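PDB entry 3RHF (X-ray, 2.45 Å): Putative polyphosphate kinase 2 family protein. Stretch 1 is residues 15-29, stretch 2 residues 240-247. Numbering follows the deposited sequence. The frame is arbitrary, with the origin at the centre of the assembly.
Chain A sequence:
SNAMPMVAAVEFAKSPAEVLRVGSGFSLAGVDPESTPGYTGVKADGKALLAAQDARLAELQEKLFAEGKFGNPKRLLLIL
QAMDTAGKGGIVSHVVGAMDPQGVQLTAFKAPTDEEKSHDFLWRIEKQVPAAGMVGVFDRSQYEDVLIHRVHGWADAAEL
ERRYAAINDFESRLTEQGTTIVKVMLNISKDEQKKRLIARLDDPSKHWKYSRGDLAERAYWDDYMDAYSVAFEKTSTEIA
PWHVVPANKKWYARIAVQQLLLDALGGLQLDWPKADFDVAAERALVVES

Stretch 1 (15-29) SPAEVLRVGSGFSLA
Stretch 2, residues 240-247: APWHVVPA

Part of residues 15-29 lies against the strand that runs through Val244 to Pro246 and joins this segment through a single beta bridge, Arg21 with His243, whose CA atoms lie 4.6 Å apart, the two segments running antiparallel. Two backbone hydrogen bonds fix the register. Val244 N donates to Leu20 O (3.1 Å, 159° at the hydrogen), and Val22 N donates to Trp242 O (3.0 Å, 153°). Leu20 O also receives a CA-H...O contact from His243 CA at 3.3 Å.

The approach to the bridge is a short helix, residues 16-19. Ser15 caps it: with chi1 t (174°), its OG accepts from Ala17 N at 3.1 Å. Leu20 N still bonds to Pro16 O (3.2 Å), but the chain then opens, from phi/psi -100/-3 at Leu20 to extended values at Arg21 (-62/144) and Val22 (-95/103). Past this change, Leu20 O accepts from Val244 N instead of continuing the helical pattern. The facing segment is itself extended, with phi/psi of -130/136 at His243, -116/118 at Val244 and -113/111 at Val245.

Leu20 has the largest area covered by the other stretch. Its CB points toward the strand, and the m, t rotamer (-66°, -178°) spreads the two methyls over successive residues: CD1 lies 3.5 Å from Val245 CG2, and CD2 lies 3.7 Å from Pro246 CD. The side chain of Arg21 points away at CB and runs out extended, chi1 to chi3 all t (-154°, 176°, 156°) with chi4 -88°; its CG passes 4.1 Å from Pro241 CB. Val22 points toward the strand again, and its t rotamer (168°) places CG2 4.0 Å from Trp242 CB and 3.9 Å from Val244 CG2.

Beyond Val22, a type I turn from Gly23 to Phe26, closed by Phe26 N to Gly23 O (2.9 Å), brings the chain round so that Phe26 also points toward the strand. With chi1 t (-168°) and chi2 -102°, its CZ reaches Val244 CG2 at 3.8 Å. Leu28 leaves its backbone sideways, but its t, p rotamer (-179°, 63°) carries CD1 to 3.9 Å from Val244 CG1. Val244, itself t (166°), is therefore shared by Val22, Phe26 and Leu28.

His243, m with chi2 86°, sets its imidazole beside the first residues of the helix: CD2 is 3.9 Å from Pro16 O, and NE2 is 4.1 Å from Ala17 CA. Its ND1 is hydrogen-bonded elsewhere in the structure. Trp242 (chi1 -91°, between wells; chi2 106°) leads its indole away, leaving its CB to meet Val22.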

# COMPACT_ATOMS: atom_id res chain seq x y z
N SER A 15 27.76 -4.76 0.32
CA SER A 15 26.40 -5.04 0.73
C SER A 15 26.09 -4.56 2.15
O SER A 15 26.86 -4.78 3.06
CB SER A 15 26.12 -6.54 0.67
OG SER A 15 24.84 -6.77 1.21
N PRO A 16 24.93 -3.92 2.34
CA PRO A 16 24.53 -3.56 3.68
C PRO A 16 24.25 -4.75 4.60
O PRO A 16 24.21 -4.57 5.80
CB PRO A 16 23.22 -2.78 3.46
CG PRO A 16 23.11 -2.56 2.08
CD PRO A 16 23.90 -3.56 1.36
N ALA A 17 24.03 -5.94 4.08
CA ALA A 17 23.89 -7.10 4.97
C ALA A 17 25.20 -7.29 5.73
O ALA A 17 25.25 -7.97 6.75
CB ALA A 17 23.53 -8.35 4.18
N GLU A 18 26.26 -6.65 5.24
CA GLU A 18 27.61 -6.86 5.74
C GLU A 18 28.03 -5.69 6.58
O GLU A 18 28.35 -5.88 7.74
CB GLU A 18 28.55 -7.08 4.54
CG GLU A 18 30.08 -6.99 4.77
CD GLU A 18 30.87 -7.18 3.45
OE1 GLU A 18 30.59 -8.18 2.74
OE2 GLU A 18 31.74 -6.32 3.12
N VAL A 19 28.03 -4.48 6.04
CA VAL A 19 28.57 -3.35 6.76
C VAL A 19 27.62 -2.87 7.84
O VAL A 19 28.08 -2.26 8.80
CB VAL A 19 29.02 -2.17 5.81
CG1 VAL A 19 30.15 -2.64 4.89
CG2 VAL A 19 27.89 -1.61 4.95
N LEU A 20 26.30 -3.13 7.72
CA LEU A 20 25.33 -2.56 8.69
C LEU A 20 24.90 -3.55 9.75
O LEU A 20 24.17 -3.20 10.67
CB LEU A 20 24.09 -1.99 8.00
CG LEU A 20 24.31 -0.79 7.11
CD1 LEU A 20 22.94 -0.32 6.54
CD2 LEU A 20 25.06 0.35 7.85
N ARG A 21 25.39 -4.78 9.63
CA ARG A 21 25.06 -5.89 10.56
C ARG A 21 25.53 -5.58 11.98
O ARG A 21 26.56 -4.96 12.16
CB ARG A 21 25.77 -7.16 10.08
CG ARG A 21 25.13 -8.48 10.46
CD ARG A 21 25.87 -9.72 9.83
NE ARG A 21 25.60 -10.91 10.64
CZ ARG A 21 26.31 -11.31 11.71
NH1 ARG A 21 25.95 -12.41 12.39
NH2 ARG A 21 27.40 -10.63 12.11
N VAL A 22 24.76 -6.00 12.97
CA VAL A 22 25.19 -5.95 14.35
C VAL A 22 25.81 -7.30 14.76
O VAL A 22 25.11 -8.28 15.00
CB VAL A 22 24.04 -5.58 15.27
CG1 VAL A 22 24.41 -5.81 16.74
CG2 VAL A 22 23.62 -4.17 14.99
N GLY A 23 27.13 -7.32 14.82
CA GLY A 23 27.89 -8.54 15.08
C GLY A 23 28.47 -8.54 16.47
O GLY A 23 28.22 -7.62 17.25
N SER A 24 29.25 -9.56 16.80
CA SER A 24 29.81 -9.67 18.15
C SER A 24 30.60 -8.40 18.52
O SER A 24 30.56 -7.94 19.67
CB SER A 24 30.68 -10.91 18.26
OG SER A 24 31.69 -10.89 17.26
N GLY A 25 31.30 -7.81 17.53
CA GLY A 25 32.05 -6.56 17.74
C GLY A 25 31.23 -5.32 18.12
O GLY A 25 31.77 -4.39 18.70
N PHE A 26 29.92 -5.31 17.81
CA PHE A 26 29.12 -4.08 17.66
C PHE A 26 29.03 -3.20 18.88
O PHE A 26 28.77 -3.70 19.99
CB PHE A 26 27.66 -4.38 17.24
CG PHE A 26 26.88 -3.14 16.78
CD1 PHE A 26 25.95 -2.52 17.62
CD2 PHE A 26 27.10 -2.58 15.53
CE1 PHE A 26 25.25 -1.38 17.20
CE2 PHE A 26 26.39 -1.46 15.09
CZ PHE A 26 25.46 -0.86 15.93
N SER A 27 29.18 -1.89 18.63
CA SER A 27 28.72 -0.88 19.55
C SER A 27 27.99 0.28 18.84
O SER A 27 28.45 0.79 17.82
CB SER A 27 29.89 -0.36 20.40
OG SER A 27 30.59 0.68 19.75
N LEU A 28 26.88 0.71 19.42
CA LEU A 28 26.03 1.72 18.79
C LEU A 28 26.64 3.15 18.83
O LEU A 28 26.22 4.04 18.06
CB LEU A 28 24.63 1.69 19.41
CG LEU A 28 23.56 2.67 18.88
CD1 LEU A 28 23.24 2.40 17.41
CD2 LEU A 28 22.29 2.65 19.75
N ALA A 29 27.65 3.35 19.67
CA ALA A 29 28.36 4.64 19.71
C ALA A 29 29.38 4.75 18.58
O ALA A 29 29.66 5.85 18.12
CB ALA A 29 29.03 4.87 21.07
N ALA A 240 18.33 -13.98 12.57
CA ALA A 240 17.67 -12.71 12.45
C ALA A 240 18.58 -11.61 13.00
O ALA A 240 18.41 -11.12 14.13
CB ALA A 240 16.34 -12.74 13.12
N PRO A 241 19.56 -11.20 12.18
CA PRO A 241 20.48 -10.17 12.56
C PRO A 241 19.77 -8.86 12.66
O PRO A 241 18.81 -8.64 11.90
CB PRO A 241 21.46 -10.12 11.39
CG PRO A 241 21.25 -11.36 10.62
CD PRO A 241 19.82 -11.69 10.82
N TRP A 242 20.25 -7.99 13.55
CA TRP A 242 19.86 -6.57 13.52
C TRP A 242 20.72 -5.80 12.52
O TRP A 242 21.84 -6.16 12.26
CB TRP A 242 20.02 -5.93 14.87
CG TRP A 242 18.83 -6.01 15.68
CD1 TRP A 242 18.61 -6.83 16.76
CD2 TRP A 242 17.70 -5.23 15.53
NE1 TRP A 242 17.38 -6.60 17.27
CE2 TRP A 242 16.78 -5.63 16.52
CE3 TRP A 242 17.35 -4.23 14.64
CZ2 TRP A 242 15.52 -5.05 16.66
CZ3 TRP A 242 16.07 -3.66 14.75
CH2 TRP A 242 15.18 -4.07 15.75
N HIS A 243 20.17 -4.76 11.92
CA HIS A 243 20.96 -3.87 11.13
C HIS A 243 20.66 -2.48 11.61
O HIS A 243 19.52 -2.14 11.82
CB HIS A 243 20.62 -3.98 9.66
CG HIS A 243 20.73 -5.36 9.11
ND1 HIS A 243 19.70 -6.26 9.19
CD2 HIS A 243 21.75 -5.99 8.47
CE1 HIS A 243 20.09 -7.40 8.63
NE2 HIS A 243 21.32 -7.25 8.18
N VAL A 244 21.70 -1.68 11.77
CA VAL A 244 21.57 -0.30 12.19
C VAL A 244 22.08 0.54 11.02
O VAL A 244 23.24 0.42 10.62
CB VAL A 244 22.41 -0.02 13.45
CG1 VAL A 244 22.52 1.51 13.65
CG2 VAL A 244 21.82 -0.74 14.69
N VAL A 245 21.17 1.35 10.48
CA VAL A 245 21.30 2.05 9.24
C VAL A 245 21.37 3.54 9.56
O VAL A 245 20.38 4.15 10.01
CB VAL A 245 20.06 1.84 8.35
CG1 VAL A 245 20.19 2.64 7.13
CG2 VAL A 245 19.84 0.34 7.98
N PRO A 246 22.54 4.17 9.35
CA PRO A 246 22.68 5.60 9.54
C PRO A 246 21.62 6.32 8.73
O PRO A 246 21.48 6.05 7.54
CB PRO A 246 24.05 5.86 8.98
CG PRO A 246 24.80 4.70 9.31
CD PRO A 246 23.85 3.53 9.20
N ALA A 247 20.83 7.18 9.38
CA ALA A 247 19.62 7.72 8.76
C ALA A 247 19.53 9.24 8.76
O ALA A 247 18.52 9.79 8.35
CB ALA A 247 18.40 7.14 9.42